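PDB 3LUF: Two-component system response regulator/GGDEF domain protein from Aeromonas salmonicida, which probably makes cyclic di-GMP from two GTP through its GGDEF domain, the portion modelled here being the two CheY-like receiver domains that bind magnesium. Local coordinates for residues A142-K146 with Q147-V151; C237-S240 with H241-A245; P59-S63 with G64-K68; K68-E72 with R73-V77. All coordinates share one frame; numbering follows the deposited sequence.

Contact 1 of 4, residues A142-K146 with Q147-V151. Unlike the reference sequence in segment 147-151: Q150 (reference Leu).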
loop_
_atom_site.group_PDB
_atom_site.type_symbol
_atom_site.label_atom_id
_atom_site.label_comp_id
_atom_site.label_asym_id
_atom_site.label_seq_id
_atom_site.Cartn_x
_atom_site.Cartn_y
_atom_site.Cartn_z
ATOM N N ALA B 142 10.980 13.221 -11.133
ATOM C CA ALA B 142 11.729 14.044 -10.175
ATOM C C ALA B 142 11.477 13.602 -8.728
ATOM O O ALA B 142 12.425 13.534 -7.923
ATOM C CB ALA B 142 11.406 15.534 -10.359
ATOM N N GLN B 143 10.220 13.273 -8.422
ATOM C CA GLN B 143 9.830 12.809 -7.088
ATOM C C GLN B 143 10.559 11.487 -6.793
ATOM O O GLN B 143 11.095 11.300 -5.729
ATOM C CB GLN B 143 8.307 12.652 -6.988
ATOM C CG GLN B 143 7.525 13.991 -6.877
ATOM C CD GLN B 143 6.002 13.885 -7.124
ATOM O OE1 GLN B 143 5.504 12.945 -7.752
ATOM N NE2 GLN B 143 5.270 14.896 -6.669
ATOM N N LEU B 144 10.582 10.561 -7.754
ATOM C CA LEU B 144 11.273 9.292 -7.530
ATOM C C LEU B 144 12.792 9.430 -7.423
ATOM O O LEU B 144 13.443 8.684 -6.689
ATOM C CB LEU B 144 10.895 8.276 -8.625
ATOM C CG LEU B 144 9.404 7.946 -8.728
ATOM C CD1 LEU B 144 9.111 7.176 -10.001
ATOM C CD2 LEU B 144 8.918 7.118 -7.545
ATOM N N ARG B 145 13.363 10.392 -8.150
ATOM C CA ARG B 145 14.804 10.650 -8.072
ATOM C C ARG B 145 15.187 11.218 -6.686
ATOM O O ARG B 145 16.305 10.988 -6.222
ATOM C CB ARG B 145 15.290 11.544 -9.209
ATOM C CG ARG B 145 15.322 10.800 -10.523
ATOM C CD ARG B 145 15.881 11.583 -11.692
ATOM N NE ARG B 145 16.099 10.619 -12.774
ATOM C CZ ARG B 145 16.140 10.919 -14.063
ATOM N NH1 ARG B 145 15.980 12.183 -14.471
ATOM N NH2 ARG B 145 16.334 9.949 -14.945
ATOM N N LYS B 146 14.236 11.874 -6.024
ATOM C CA LYS B 146 14.419 12.338 -4.622
ATOM C C LYS B 146 14.211 11.218 -3.597
ATOM O O LYS B 146 14.335 11.423 -2.389
ATOM C CB LYS B 146 13.430 13.426 -4.289
ATOM C CG LYS B 146 13.697 14.742 -4.986
ATOM C CD LYS B 146 13.328 15.889 -4.084
ATOM C CE LYS B 146 11.861 15.827 -3.740
ATOM N NZ LYS B 146 11.581 16.675 -2.548
ATOM N N GLN B 147 13.828 10.042 -4.062
ATOM C CA GLN B 147 13.861 8.863 -3.227
ATOM C C GLN B 147 15.181 8.092 -3.506
ATOM O O GLN B 147 15.343 6.970 -3.054
ATOM C CB GLN B 147 12.620 7.975 -3.470
ATOM C CG GLN B 147 11.262 8.634 -3.131
ATOM C CD GLN B 147 10.053 7.815 -3.578
ATOM O OE1 GLN B 147 9.979 6.601 -3.370
ATOM N NE2 GLN B 147 9.068 8.499 -4.154
ATOM N N LEU B 148 16.096 8.699 -4.263
ATOM C CA LEU B 148 17.371 8.106 -4.688
ATOM C C LEU B 148 17.270 6.878 -5.617
ATOM O O LEU B 148 18.257 6.156 -5.821
ATOM C CB LEU B 148 18.288 7.814 -3.477
ATOM C CG LEU B 148 18.621 9.057 -2.620
ATOM C CD1 LEU B 148 19.518 8.602 -1.505
ATOM C CD2 LEU B 148 19.326 10.173 -3.462
ATOM N N LEU B 149 16.105 6.691 -6.231
ATOM C CA LEU B 149 15.929 5.597 -7.170
ATOM C C LEU B 149 16.586 5.918 -8.523
ATOM O O LEU B 149 16.789 7.081 -8.875
ATOM C CB LEU B 149 14.430 5.330 -7.385
ATOM C CG LEU B 149 13.682 4.771 -6.167
ATOM C CD1 LEU B 149 12.202 5.083 -6.289
ATOM C CD2 LEU B 149 13.893 3.269 -6.079
ATOM N N GLN B 150 16.918 4.860 -9.254
ATOM C CA GLN B 150 17.310 4.963 -10.643
ATOM C C GLN B 150 16.048 4.913 -11.489
ATOM O O GLN B 150 15.374 3.890 -11.532
ATOM C CB GLN B 150 18.221 3.797 -10.968
ATOM C CG GLN B 150 19.555 3.867 -10.222
ATOM C CD GLN B 150 20.441 2.702 -10.598
ATOM O OE1 GLN B 150 20.634 2.425 -11.786
ATOM N NE2 GLN B 150 20.929 1.972 -9.604
ATOM N N VAL B 151 15.743 6.031 -12.150
ATOM C CA VAL B 151 14.439 6.240 -12.790
ATOM C C VAL B 151 14.554 6.265 -14.318
ATOM O O VAL B 151 15.270 7.097 -14.908
ATOM C CB VAL B 151 13.717 7.528 -12.276
ATOM C CG1 VAL B 151 12.298 7.557 -12.775
ATOM C CG2 VAL B 151 13.732 7.598 -10.692
#

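Contact 2 of 4, residues C237-S240 with H241-A245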
loop_
_atom_site.group_PDB
_atom_site.type_symbol
_atom_site.label_atom_id
_atom_site.label_comp_id
_atom_site.label_asym_id
_atom_site.label_seq_id
_atom_site.Cartn_x
_atom_site.Cartn_y
_atom_site.Cartn_z
ATOM N N CYS B 237 5.228 6.801 -0.239
ATOM C CA CYS B 237 4.698 5.730 0.611
ATOM C C CYS B 237 4.359 4.501 -0.237
ATOM O O CYS B 237 4.723 3.384 0.118
ATOM C CB CYS B 237 3.430 6.219 1.324
ATOM S SG CYS B 237 2.601 5.019 2.304
ATOM N N ARG B 238 3.667 4.718 -1.351
ATOM C CA ARG B 238 3.268 3.562 -2.185
ATOM C C ARG B 238 4.478 2.824 -2.782
ATOM O O ARG B 238 4.512 1.572 -2.836
ATOM C CB ARG B 238 2.385 4.036 -3.338
ATOM C CG ARG B 238 1.049 4.556 -2.887
ATOM C CD ARG B 238 -0.028 3.442 -2.852
ATOM N NE ARG B 238 0.304 2.296 -2.012
ATOM C CZ ARG B 238 0.226 2.272 -0.679
ATOM N NH1 ARG B 238 -0.129 3.369 -0.011
ATOM N NH2 ARG B 238 0.544 1.162 -0.015
ATOM N N VAL B 239 5.425 3.621 -3.270
ATOM C CA VAL B 239 6.619 3.074 -3.877
ATOM C C VAL B 239 7.380 2.302 -2.825
ATOM O O VAL B 239 7.709 1.137 -3.046
ATOM C CB VAL B 239 7.465 4.136 -4.573
ATOM C CG1 VAL B 239 8.891 3.577 -4.875
ATOM C CG2 VAL B 239 6.779 4.585 -5.843
ATOM N N SER B 240 7.578 2.893 -1.637
ATOM C CA SER B 240 8.313 2.171 -0.595
ATOM C C SER B 240 7.639 0.857 -0.223
ATOM O O SER B 240 8.301 -0.183 -0.112
ATOM C CB SER B 240 8.500 3.038 0.658
ATOM O OG SER B 240 9.264 4.143 0.264
ATOM N N HIS B 241 6.304 0.876 -0.068
ATOM C CA HIS B 241 5.574 -0.346 0.288
ATOM C C HIS B 241 5.746 -1.453 -0.761
ATOM O O HIS B 241 5.907 -2.629 -0.393
ATOM C CB HIS B 241 4.077 -0.088 0.502
ATOM C CG HIS B 241 3.719 0.431 1.862
ATOM N ND1 HIS B 241 3.800 -0.346 2.994
ATOM C CD2 HIS B 241 3.220 1.627 2.262
ATOM C CE1 HIS B 241 3.386 0.357 4.041
ATOM N NE2 HIS B 241 3.047 1.563 3.622
ATOM N N ASN B 242 5.691 -1.080 -2.026
ATOM C CA ASN B 242 5.841 -2.067 -3.114
ATOM C C ASN B 242 7.253 -2.628 -3.209
ATOM O O ASN B 242 7.452 -3.851 -3.435
ATOM C CB ASN B 242 5.366 -1.500 -4.455
ATOM C CG ASN B 242 3.866 -1.487 -4.536
ATOM O OD1 ASN B 242 3.207 -0.511 -4.153
ATOM N ND2 ASN B 242 3.302 -2.629 -4.883
ATOM N N LEU B 243 8.221 -1.756 -3.013
ATOM C CA LEU B 243 9.638 -2.209 -2.966
ATOM C C LEU B 243 9.895 -3.132 -1.777
ATOM O O LEU B 243 10.561 -4.170 -1.893
ATOM C CB LEU B 243 10.629 -1.034 -3.019
ATOM C CG LEU B 243 10.579 -0.145 -4.257
ATOM C CD1 LEU B 243 11.541 1.017 -4.108
ATOM C CD2 LEU B 243 10.855 -0.919 -5.557
ATOM N N GLU B 244 9.353 -2.782 -0.611
ATOM C CA GLU B 244 9.488 -3.651 0.546
ATOM C C GLU B 244 8.838 -5.025 0.296
ATOM O O GLU B 244 9.403 -6.052 0.641
ATOM C CB GLU B 244 8.876 -2.954 1.770
ATOM C CG GLU B 244 8.608 -3.876 2.940
ATOM C CD GLU B 244 9.698 -3.830 3.966
ATOM O OE1 GLU B 244 9.559 -4.540 4.993
ATOM O OE2 GLU B 244 10.698 -3.083 3.773
ATOM N N ALA B 245 7.654 -5.042 -0.316
ATOM C CA ALA B 245 6.982 -6.323 -0.615
ATOM C C ALA B 245 7.837 -7.178 -1.527
ATOM O O ALA B 245 7.891 -8.411 -1.347
ATOM C CB ALA B 245 5.608 -6.083 -1.240
#

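Contact 3 of 4, residues P59-S63 with G64-K68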
loop_
_atom_site.group_PDB
_atom_site.type_symbol
_atom_site.label_atom_id
_atom_site.label_comp_id
_atom_site.label_asym_id
_atom_site.label_seq_id
_atom_site.Cartn_x
_atom_site.Cartn_y
_atom_site.Cartn_z
ATOM N N PRO B 59 23.593 25.445 16.796
ATOM C CA PRO B 59 24.247 26.575 17.485
ATOM C C PRO B 59 24.913 27.533 16.512
ATOM O O PRO B 59 24.936 28.740 16.735
ATOM C CB PRO B 59 25.323 25.903 18.305
ATOM C CG PRO B 59 24.826 24.554 18.606
ATOM C CD PRO B 59 23.978 24.141 17.374
ATOM N N ASP B 60 25.477 26.984 15.448
ATOM C CA ASP B 60 26.130 27.784 14.403
ATOM C C ASP B 60 25.273 27.889 13.112
ATOM O O ASP B 60 25.737 28.356 12.034
ATOM C CB ASP B 60 27.548 27.257 14.144
ATOM C CG ASP B 60 27.581 25.771 13.801
ATOM O OD1 ASP B 60 26.509 25.115 13.842
ATOM O OD2 ASP B 60 28.705 25.252 13.546
ATOM N N ALA B 61 23.997 27.558 13.248
ATOM C CA ALA B 61 23.028 27.731 12.161
ATOM C C ALA B 61 21.631 27.658 12.754
ATOM O O ALA B 61 20.933 26.676 12.578
ATOM C CB ALA B 61 23.249 26.688 11.029
ATOM N N PRO B 62 21.233 28.712 13.494
ATOM C CA PRO B 62 20.036 28.647 14.322
ATOM C C PRO B 62 18.738 28.864 13.564
ATOM O O PRO B 62 17.670 28.702 14.151
ATOM C CB PRO B 62 20.244 29.802 15.292
ATOM C CG PRO B 62 21.078 30.769 14.525
ATOM C CD PRO B 62 21.994 29.960 13.720
ATOM N N SER B 63 18.831 29.247 12.289
ATOM C CA SER B 63 17.633 29.477 11.451
ATOM C C SER B 63 17.687 28.673 10.135
ATOM O O SER B 63 17.345 29.200 9.068
ATOM C CB SER B 63 17.474 30.980 11.164
ATOM O OG SER B 63 17.294 31.715 12.392
ATOM N N GLY B 64 18.165 27.428 10.194
ATOM C CA GLY B 64 18.071 26.555 9.033
ATOM C C GLY B 64 19.193 26.674 8.004
ATOM O O GLY B 64 19.120 26.035 6.972
ATOM N N GLU B 65 20.210 27.502 8.271
ATOM C CA GLU B 65 21.342 27.696 7.342
ATOM C C GLU B 65 22.106 26.433 6.927
ATOM O O GLU B 65 22.688 26.402 5.849
ATOM C CB GLU B 65 22.318 28.759 7.868
ATOM C CG GLU B 65 21.610 30.110 8.065
ATOM C CD GLU B 65 21.062 30.314 9.476
ATOM O OE1 GLU B 65 20.901 29.327 10.226
ATOM O OE2 GLU B 65 20.764 31.481 9.824
ATOM N N ALA B 66 22.126 25.404 7.783
ATOM C CA ALA B 66 22.838 24.169 7.462
ATOM C C ALA B 66 22.258 23.425 6.262
ATOM O O ALA B 66 22.985 22.687 5.592
ATOM C CB ALA B 66 22.951 23.251 8.685
ATOM N N VAL B 67 20.985 23.681 5.955
ATOM C CA VAL B 67 20.324 22.976 4.840
ATOM C C VAL B 67 20.997 23.338 3.521
ATOM O O VAL B 67 21.443 22.466 2.778
ATOM C CB VAL B 67 18.810 23.265 4.788
ATOM C CG1 VAL B 67 18.151 22.658 3.503
ATOM C CG2 VAL B 67 18.121 22.706 6.051
ATOM N N LYS B 68 21.090 24.630 3.262
ATOM C CA LYS B 68 21.682 25.110 2.023
ATOM C C LYS B 68 23.164 24.760 1.928
ATOM O O LYS B 68 23.649 24.376 0.868
ATOM C CB LYS B 68 21.446 26.603 1.898
ATOM C CG LYS B 68 21.987 27.243 0.620
ATOM C CD LYS B 68 21.599 28.721 0.634
ATOM C CE LYS B 68 22.210 29.477 -0.530
ATOM N NZ LYS B 68 21.967 30.928 -0.342
HETATM O O HOH W 1 20.423 24.729 10.364
#

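Contact 4 of 4, residues K68-E72 with R73-V77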
loop_
_atom_site.group_PDB
_atom_site.type_symbol
_atom_site.label_atom_id
_atom_site.label_comp_id
_atom_site.label_asym_id
_atom_site.label_seq_id
_atom_site.Cartn_x
_atom_site.Cartn_y
_atom_site.Cartn_z
ATOM N N LYS B 68 21.090 24.630 3.262
ATOM C CA LYS B 68 21.682 25.110 2.023
ATOM C C LYS B 68 23.164 24.760 1.928
ATOM O O LYS B 68 23.649 24.376 0.868
ATOM C CB LYS B 68 21.446 26.603 1.898
ATOM C CG LYS B 68 21.987 27.243 0.620
ATOM C CD LYS B 68 21.599 28.721 0.634
ATOM C CE LYS B 68 22.210 29.477 -0.530
ATOM N NZ LYS B 68 21.967 30.928 -0.342
ATOM N N VAL B 69 23.890 24.905 3.033
ATOM C CA VAL B 69 25.308 24.561 3.079
ATOM C C VAL B 69 25.534 23.115 2.667
ATOM O O VAL B 69 26.403 22.823 1.849
ATOM C CB VAL B 69 25.919 24.819 4.471
ATOM C CG1 VAL B 69 27.311 24.214 4.579
ATOM C CG2 VAL B 69 25.970 26.342 4.747
ATOM N N LEU B 70 24.739 22.202 3.226
ATOM C CA LEU B 70 24.936 20.788 2.948
ATOM C C LEU B 70 24.416 20.390 1.556
ATOM O O LEU B 70 25.046 19.593 0.876
ATOM C CB LEU B 70 24.345 19.928 4.082
ATOM C CG LEU B 70 25.118 20.161 5.385
ATOM C CD1 LEU B 70 24.298 19.614 6.599
ATOM C CD2 LEU B 70 26.560 19.481 5.411
ATOM N N LEU B 71 23.295 20.949 1.144
ATOM C CA LEU B 71 22.803 20.735 -0.227
ATOM C C LEU B 71 23.880 21.133 -1.247
ATOM O O LEU B 71 24.114 20.412 -2.237
ATOM C CB LEU B 71 21.541 21.537 -0.477
ATOM C CG LEU B 71 20.278 21.012 0.198
ATOM C CD1 LEU B 71 19.144 21.979 0.054
ATOM C CD2 LEU B 71 19.855 19.647 -0.364
ATOM N N GLU B 72 24.549 22.258 -0.978
ATOM C CA GLU B 72 25.571 22.774 -1.904
ATOM C C GLU B 72 26.824 21.923 -1.902
ATOM O O GLU B 72 27.589 21.957 -2.868
ATOM C CB GLU B 72 25.874 24.244 -1.642
ATOM C CG GLU B 72 24.730 25.109 -2.164
ATOM C CD GLU B 72 24.994 26.601 -2.098
ATOM O OE1 GLU B 72 24.043 27.339 -2.416
ATOM O OE2 GLU B 72 26.120 27.036 -1.738
ATOM N N ARG B 73 27.004 21.118 -0.852
ATOM C CA ARG B 73 28.077 20.137 -0.812
ATOM C C ARG B 73 27.736 18.826 -1.504
ATOM O O ARG B 73 28.559 17.918 -1.545
ATOM C CB ARG B 73 28.527 19.877 0.615
ATOM C CG ARG B 73 29.459 20.945 1.114
ATOM C CD ARG B 73 30.028 20.512 2.420
ATOM N NE ARG B 73 30.125 21.628 3.338
ATOM C CZ ARG B 73 30.257 21.472 4.648
ATOM N NH1 ARG B 73 30.297 20.242 5.164
ATOM N NH2 ARG B 73 30.341 22.532 5.426
ATOM N N GLY B 74 26.538 18.759 -2.078
ATOM C CA GLY B 74 26.048 17.583 -2.777
ATOM C C GLY B 74 25.452 16.508 -1.876
ATOM O O GLY B 74 25.311 15.356 -2.307
ATOM N N LEU B 75 25.094 16.870 -0.640
ATOM C CA LEU B 75 24.437 15.902 0.242
ATOM C C LEU B 75 22.960 16.114 0.116
ATOM O O LEU B 75 22.461 17.248 0.242
ATOM C CB LEU B 75 24.816 16.052 1.728
ATOM C CG LEU B 75 26.165 15.601 2.269
ATOM C CD1 LEU B 75 27.036 16.844 2.284
ATOM C CD2 LEU B 75 26.028 15.134 3.684
ATOM N N PRO B 76 22.225 15.030 -0.134
ATOM C CA PRO B 76 20.771 15.199 -0.052
ATOM C C PRO B 76 20.432 15.441 1.418
ATOM O O PRO B 76 21.080 14.866 2.310
ATOM C CB PRO B 76 20.222 13.831 -0.502
ATOM C CG PRO B 76 21.346 13.188 -1.281
ATOM C CD PRO B 76 22.618 13.682 -0.611
ATOM N N VAL B 77 19.385 16.218 1.648
ATOM C CA VAL B 77 19.054 16.651 3.001
ATOM C C VAL B 77 17.614 16.316 3.343
ATOM O O VAL B 77 16.688 16.605 2.576
ATOM C CB VAL B 77 19.279 18.162 3.168
ATOM C CG1 VAL B 77 18.742 18.693 4.548
ATOM C CG2 VAL B 77 20.778 18.503 3.041
#

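Contact 1 of 4, residues A142-K146 with Q147-V151
Q147 turns back on the end of helix 134-145 through its backbone N, which donates to L144 O at 3.0 Å from well above the carbonyl plane. Its side chain, extended beyond CG, then runs beside the last helical turn until NE2 lies 3.7 Å from CD2 of L144, the amide end crossing the leucine branch obliquely; V239 and Q236 of helix 232-248 also touch this glutamine. L148 follows with positive phi, and its N donates to R145 O at 3.0 Å, closing a type I turn from R145 to L148. Its CB points away from the helix, and its side chain touches L119 of helix 106-122. The pattern is a worked case of how a helix is broken off and led into the next strand of a beta-alpha-beta unit, here strand 126-130, helix 134-145 and strand 150-154 of the second receiver domain. L149 N makes a second, weak bond to L144 O at 3.4 Å, so this one carbonyl receives two backbone donors. L149 CD1 also packs 4.1 Å from L144 CD2, on the buried side of the turn. With strand 150-154 begun, V151 points its CB toward the helix: CG2, held anti to the carbonyl carbon, touches both L144 CB and R145 CG, 3.6 Å from each of these two atoms. The R145 chain, stretched from CG to NE, passes across this valine, and NH2 ends in a weak, bent bond to V151 O (3.0 Å, 134°).

Contact 2 of 4, residues C237-S240 with H241-A245
This is a contact between successive turns of one helix, 232-248, the last helix of the second receiver domain, which packs against its sheet on one flank and meets the second subunit on the other. Four backbone bonds of the i to i+4 kind join the turns; that from L243 N to V239 O is nearly straight, at 2.9 Å and 168°. On the sheet-facing flank V239 and L243 lie side by side, pointing the same way, with CG1 of V239 3.8 Å from CD1 of L243; L172 and L149 continue this apolar patch. The other flank is built round the H241 ring. C237 SG, anti to its own backbone nitrogen (chi1 176°), reaches the ring's edge in its plane, 3.4 Å from H241 CD2. R238 bends at chi2 and chi3, bringing its guanidinium almost parallel to the ring, the planes 6° apart, with NH2 3.5 Å from H241 CD2. Salt bridges from R238 to D224 of both subunits probably offset the like charge of the second subunit's R238 close by, while H241 NE2 bonds to N223 O of the second subunit. One flank apolar against the sheet, the other polar against the second subunit, is the pattern of an amphipathic helix, here closing a CheY-like fold.

Contact 3 of 4, residues P59-S63 with G64-K68
E65, near the start of helix 65-72, folds its side chain back onto A61, P62 and S63. CB lies 3.9 Å from the methyl CB of A61. CG is turned anti to the carbonyl carbon (chi1 -59°), and a bend at chi2 (92°) then swings the carboxylate over residues 61 to 63. CD comes to 3.7 Å from the backbone N of S63. OE1 accepts the S63 N-H at 2.9 Å, on its syn side and 24° out of the carboxylate plane, and it also rests against the A61 carbonyl carbon and the P62 ring atom CD. OE2 lies nearest the CB of S63, 3.6 Å away. A61, whose CB points toward the helix start, also lies 4.2 Å from A66 CB by that methyl, and a water donating to A61 O and accepting from A66 N bridges the two backbones. G64, with positive phi, carries the chain from loop to helix. The loop follows strand 49-55, whose last residue D55 binds magnesium with D12 and T57; D55 is also the predicted phosphorylation site. The segment is therefore the loop from the phosphoacceptor strand to the next helix, beside the acidic pocket of a CheY-like receiver domain.

Contact 4 of 4, residues K68-E72 with R73-V77
R73 sets its CG anti to the carbonyl carbon (chi1 -80°) and bends only at chi3 (-141°), which lays its long chain back alongside V69 and across L70. V69 and R73 lie side by side, pointing the same way, with V69 CG1 3.6 Å from R73 NH2. L70 CD2 instead sits over one face of the guanidinium, 3.8 Å from NH1, while that nitrogen's hydrogen bond to A41 O fixes the charged end beyond the helix. The backbone beneath is a textbook ending for helix 65-72, a Schellman motif: G74 takes positive phi, G74 N donates to L71 O at 2.9 Å, from above the carbonyl plane, and L75 N reaches back to L70 O at 3.1 Å. R73 N makes weak bonds to both V69 O and L70 O. The chain thereby reverses out of the helix and enters strand 77-81, completing the strand-helix-strand crossover that starts from strand 49-55 of the first receiver domain. Apolar groups follow the turn inward. L75 CD1 meets L70 CD2 at 4.1 Å, both leucines also touching L8 of strand 6-10. Further on, V77 directs its CB toward the helix and crosses L71 at about a right angle, CG2 lying 3.7 Å from L71 CD2. A CA-H...O contact from L71 CA to L75 O, 3.5 Å long, adds a backbone link across the turn.

From the N terminus, contact 3 comes first, closing the loop between strand 49-55 and helix 65-72. Contact 4 begins on K68, where contact 3 ends, and closes the other end of the same helix before strand 77-81; V67 O touches V77 CG2 between them. Contact 1 makes another helix-to-strand turn, in the second receiver domain, between the first helix there and strand 150-154, and meets contact 4 across the domains where L148 packs on P76. Contact 2 follows last, within helix 232-248, and closes no loop; its V239 and L243 pack on L144, Q147 and L149 of contact 1. The four run in series, none nested in or crossing another.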